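Side-chain contacts in lytic chitin monooxygenase (Enterococcus faecalis, PDB 4A02), which oxidatively cleaves the glycosidic bonds of crystalline alpha- and beta-chitin with a copper cofactor, working in synergy with a chitinase: residues V25-A28 with Q29-Q33; E36-K39 with N40-I43. All coordinates share one frame; numbering follows the deposited sequence. Where two conformers were deposited one is given.

Contact 1 of 2, residues V25-A28 with Q29-Q33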
loop_
_atom_site.group_PDB
_atom_site.type_symbol
_atom_site.label_atom_id
_atom_site.label_comp_id
_atom_site.label_asym_id
_atom_site.label_seq_id
_atom_site.Cartn_x
_atom_site.Cartn_y
_atom_site.Cartn_z
ATOM N N VAL A 25 -0.357 -12.146 -8.338
ATOM C CA VAL A 25 -1.026 -11.138 -7.545
ATOM C C VAL A 25 -2.557 -11.165 -7.812
ATOM O O VAL A 25 -3.281 -10.209 -7.495
ATOM C CB VAL A 25 -0.475 -9.732 -7.776
ATOM C CG1 VAL A 25 0.952 -9.631 -7.259
ATOM C CG2 VAL A 25 -0.564 -9.307 -9.214
ATOM N N GLY A 26 -3.072 -12.278 -8.337
ATOM C CA GLY A 26 -4.477 -12.362 -8.640
ATOM C C GLY A 26 -4.901 -11.264 -9.582
ATOM O O GLY A 26 -4.210 -10.912 -10.528
ATOM N N ARG A 27 -6.093 -10.708 -9.306
ATOM C CA ARG A 27 -6.663 -9.671 -10.164
ATOM C C ARG A 27 -5.764 -8.463 -10.316
ATOM O O ARG A 27 -5.930 -7.730 -11.289
ATOM C CB ARG A 27 -8.002 -9.188 -9.624
ATOM C CG ARG A 27 -9.169 -10.126 -9.775
ATOM C CD ARG A 27 -10.384 -9.621 -9.015
ATOM N NE ARG A 27 -10.899 -8.426 -9.648
ATOM C CZ ARG A 27 -11.906 -7.714 -9.178
ATOM N NH1 ARG A 27 -12.522 -8.063 -8.086
ATOM N NH2 ARG A 27 -12.324 -6.653 -9.796
ATOM N N ALA A 28 -4.845 -8.221 -9.373
ATOM C CA ALA A 28 -3.990 -7.041 -9.485
ATOM C C ALA A 28 -3.083 -7.060 -10.677
ATOM O O ALA A 28 -2.520 -6.031 -11.039
ATOM C CB ALA A 28 -3.184 -6.856 -8.203
ATOM N N GLN A 29 -2.911 -8.233 -11.332
ATOM C CA GLN A 29 -2.102 -8.247 -12.533
ATOM C C GLN A 29 -2.730 -7.412 -13.612
ATOM O O GLN A 29 -2.007 -6.837 -14.461
ATOM C CB GLN A 29 -1.894 -9.702 -12.967
ATOM C CG GLN A 29 -1.031 -9.856 -14.199
ATOM C CD GLN A 29 -0.792 -11.301 -14.530
ATOM O OE1 GLN A 29 -0.577 -12.152 -13.653
ATOM N NE2 GLN A 29 -0.770 -11.644 -15.797
ATOM N N TRP A 30 -4.055 -7.318 -13.617
ATOM C CA TRP A 30 -4.818 -6.596 -14.599
ATOM C C TRP A 30 -5.457 -5.326 -14.049
ATOM O O TRP A 30 -5.736 -4.417 -14.847
ATOM C CB TRP A 30 -5.905 -7.513 -15.240
ATOM C CG TRP A 30 -5.252 -8.735 -15.841
ATOM C CD1 TRP A 30 -4.689 -8.876 -17.073
ATOM C CD2 TRP A 30 -5.046 -10.010 -15.189
ATOM N NE1 TRP A 30 -4.161 -10.121 -17.251
ATOM C CE2 TRP A 30 -4.370 -10.843 -16.087
ATOM C CE3 TRP A 30 -5.364 -10.516 -13.929
ATOM C CZ2 TRP A 30 -4.008 -12.147 -15.769
ATOM C CZ3 TRP A 30 -5.021 -11.785 -13.638
ATOM C CH2 TRP A 30 -4.368 -12.608 -14.542
ATOM N N GLU A 31 -5.716 -5.271 -12.745
ATOM C CA GLU A 31 -6.426 -4.114 -12.174
ATOM C C GLU A 31 -5.827 -3.777 -10.810
ATOM O O GLU A 31 -6.444 -3.825 -9.747
ATOM C CB GLU A 31 -7.929 -4.354 -12.048
ATOM C CG GLU A 31 -8.584 -5.416 -12.858
ATOM C CD GLU A 31 -9.813 -6.088 -12.363
ATOM O OE1 GLU A 31 -10.924 -5.487 -12.271
ATOM O OE2 GLU A 31 -9.876 -7.336 -12.113
ATOM N N PRO A 32 -4.570 -3.325 -10.843
ATOM C CA PRO A 32 -3.900 -2.928 -9.598
ATOM C C PRO A 32 -4.559 -1.729 -8.908
ATOM O O PRO A 32 -4.323 -1.515 -7.713
ATOM C CB PRO A 32 -2.477 -2.586 -10.059
ATOM C CG PRO A 32 -2.669 -2.174 -11.497
ATOM C CD PRO A 32 -3.675 -3.127 -12.016
ATOM N N GLN A 33 -5.358 -0.979 -9.667
ATOM C CA GLN A 33 -6.033 0.213 -9.189
ATOM C C GLN A 33 -7.319 -0.061 -8.426
ATOM O O GLN A 33 -7.957 0.894 -7.938
ATOM C CB GLN A 33 -6.357 1.149 -10.361
ATOM C CG GLN A 33 -7.468 0.679 -11.291
ATOM C CD GLN A 33 -7.062 -0.236 -12.384
ATOM O OE1 GLN A 33 -5.985 -0.871 -12.360
ATOM N NE2 GLN A 33 -7.920 -0.393 -13.390
HETATM O O HOH W 1 -1.604 -12.359 -10.965
HETATM O O HOH W 2 0.404 -12.039 -11.184
#

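Contact 2 of 2, residues E36-K39 with N40-I43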
loop_
_atom_site.group_PDB
_atom_site.type_symbol
_atom_site.label_atom_id
_atom_site.label_comp_id
_atom_site.label_asym_id
_atom_site.label_seq_id
_atom_site.Cartn_x
_atom_site.Cartn_y
_atom_site.Cartn_z
ATOM N N GLU A 36 -10.341 -1.741 -3.527
ATOM C CA GLU A 36 -11.322 -0.820 -2.971
ATOM C C GLU A 36 -12.146 -1.536 -1.880
ATOM O O GLU A 36 -12.767 -2.569 -2.189
ATOM C CB GLU A 36 -12.274 -0.304 -4.081
ATOM C CG GLU A 36 -13.231 0.725 -3.602
ATOM C CD GLU A 36 -14.175 1.235 -4.630
ATOM O OE1 GLU A 36 -14.159 0.773 -5.808
ATOM O OE2 GLU A 36 -14.942 2.186 -4.341
ATOM N N ALA A 37 -12.227 -0.976 -0.688
ATOM C CA ALA A 37 -13.027 -1.545 0.391
ATOM C C ALA A 37 -13.519 -0.442 1.265
ATOM O O ALA A 37 -12.998 0.694 1.201
ATOM C CB ALA A 37 -12.228 -2.572 1.183
ATOM N N PRO A 38 -14.490 -0.692 2.143
ATOM C CA PRO A 38 -14.952 0.370 3.020
ATOM C C PRO A 38 -13.790 0.964 3.831
ATOM O O PRO A 38 -12.844 0.264 4.187
ATOM C CB PRO A 38 -15.956 -0.322 3.935
ATOM C CG PRO A 38 -16.511 -1.445 3.071
ATOM C CD PRO A 38 -15.262 -1.935 2.334
ATOM N N LYS A 39 -13.898 2.231 4.177
ATOM C CA LYS A 39 -12.986 2.788 5.175
ATOM C C LYS A 39 -13.054 1.926 6.426
ATOM O O LYS A 39 -14.050 1.320 6.765
ATOM C CB LYS A 39 -13.321 4.234 5.446
ATOM C CG LYS A 39 -13.089 5.158 4.283
ATOM C CD LYS A 39 -13.390 6.611 4.619
ATOM C CE LYS A 39 -13.178 7.533 3.444
ATOM N NZ LYS A 39 -14.153 7.340 2.354
ATOM N N ASN A 40 -11.899 1.915 7.136
ATOM C CA ASN A 40 -11.774 1.149 8.365
ATOM C C ASN A 40 -11.895 -0.348 8.165
ATOM O O ASN A 40 -12.404 -1.034 9.034
ATOM C CB ASN A 40 -12.782 1.620 9.468
ATOM C CG ASN A 40 -12.223 1.233 10.838
ATOM O OD1 ASN A 40 -11.015 1.203 11.063
ATOM N ND2 ASN A 40 -13.161 0.979 11.740
ATOM N N THR A 41 -11.379 -0.845 7.054
ATOM C CA THR A 41 -11.260 -2.273 6.814
ATOM C C THR A 41 -9.813 -2.628 7.067
ATOM O O THR A 41 -8.935 -2.201 6.314
ATOM C CB THR A 41 -11.666 -2.646 5.396
ATOM O OG1 THR A 41 -13.014 -2.265 5.147
ATOM C CG2 THR A 41 -11.586 -4.142 5.153
ATOM N N PHE A 42 -9.551 -3.389 8.128
ATOM C CA PHE A 42 -8.202 -3.807 8.480
ATOM C C PHE A 42 -8.261 -5.269 8.956
ATOM O O PHE A 42 -7.939 -5.564 10.097
ATOM C CB PHE A 42 -7.596 -2.912 9.522
ATOM C CG PHE A 42 -7.307 -1.493 9.068
ATOM C CD1 PHE A 42 -6.112 -1.198 8.436
ATOM C CD2 PHE A 42 -8.217 -0.484 9.251
ATOM C CE1 PHE A 42 -5.844 0.080 8.002
ATOM C CE2 PHE A 42 -7.935 0.790 8.814
ATOM C CZ PHE A 42 -6.748 1.083 8.183
ATOM N N ILE A 43 -8.652 -6.159 8.057
ATOM C CA ILE A 43 -8.928 -7.535 8.414
ATOM C C ILE A 43 -7.622 -8.335 8.377
ATOM O O ILE A 43 -6.904 -8.337 7.382
ATOM C CB ILE A 43 -9.937 -8.151 7.441
ATOM C CG1 ILE A 43 -11.262 -7.366 7.413
ATOM C CG2 ILE A 43 -10.145 -9.628 7.700
ATOM C CD1 ILE A 43 -12.072 -7.601 6.170
#

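Contact 1 of 2, residues V25-A28 with Q29-Q33
V25 lays its CG2 methyl against the start of Q29, with V25 CG2 3.3 Å from Q29 N. A branched aliphatic side chain suits this buried position, where V25 also packs on L58. A water, probably shared between two sites too close to be filled at once, links V25 N to the side-chain oxygen OE1 of Q29; in one site it also bonds to G26 O.

G26 follows with a positive phi, readily adopted by a residue without a side chain. Its carbonyl oxygen receives a nearly straight bond (173°) from Q29, G26 O to Q29 N being 3.1 Å. The indole of W30 comes up to the same oxygen obliquely, its CZ3 atom 3.3 Å from G26 O, while Q29 CB lies over one face of that ring, toward its rim.

R27 takes part with both backbone and side chain. Its carbonyl accepts twice, with R27 O 3.0 Å from W30 N and 2.9 Å from E31 N, which tightens the chain into a bend. The side chain, turned at chi3 (69°), forms a side-on salt bridge with E31 in the conformer described, one of two deposited, one nitrogen to each carboxylate oxygen: R27 NE lies 2.9 Å from E31 OE2, and R27 NH2 lies 3.1 Å from E31 OE1. Both oxygens sit in the guanidinium plane, yet the nitrogens approach from above the carboxylate, the two planes being 39° apart. R27 NH1 is held by S53 O.

A28, small enough to fit against A11 of helix 10-13, points its carbonyl at the ring of P32, A28 O to P32 CD being 3.3 Å.

Residues 27-29 form a short 3-10 turn in the long loop region between strands 2-6 and 36-38 that is characteristic of AA10 monooxygenases; W30 is probably the exposed aromatic that meets chitin in this family.

Contact 2 of 2, residues E36-K39 with N40-I43
The carbonyl oxygen of P38 is gripped by two hydroxyls, that of T41 from within the turn and that of Y158 from strand 155-165. P38 O lies 2.7 Å from T41 OG1, which donates with its oxygen tilted 32° from the carbonyl plane. The threonine reaches back because OG1 stands beside its own backbone N (chi1 -59°), directing the hydroxyl to the carbonyl three residues earlier. In the same position OG1 lies across the proline ring, 3.6 Å from P38 CD, and T41 OG1 is 4.1 Å from the methyl A37 CB. The small hydroxyl can bond to the carbonyl while fitting between the P38 ring and the A37 methyl. T41 N in turn bonds to Y158 OH, tying the end of the turn to that strand.

Between P38 and T41, K39 and N40 make the corner. N40 adopts a positive phi (64°), which asparagine tolerates better than most residues, while the long K39 chain carries NZ to the carbonyls of I150 and N155. The backbone resembles a type II beta turn. It ends strand 36-38, which pairs antiparallel with strand 155-165 in the beta-sandwich core of the LPMO fold.

Contact 1 is partly buried and contact 2 lies at the surface, their centres 18 Å apart although the segments follow closely in sequence. They serve different elements: residues 25-33 form a loop bend resting on helix 10-13 and strand 2-6, whereas residues 36-43 carry the chain off strand 36-38 beside strand 155-165. Charge appears within contact 1 as an arginine-glutamate pair; in contact 2 a neutral hydroxyl does the work, and the lysine finds its partners beyond the turn. Both approach the copper site, the E31 side chain about 8 Å from that of H1 and the K39 side chain about 9 Å from that of H86.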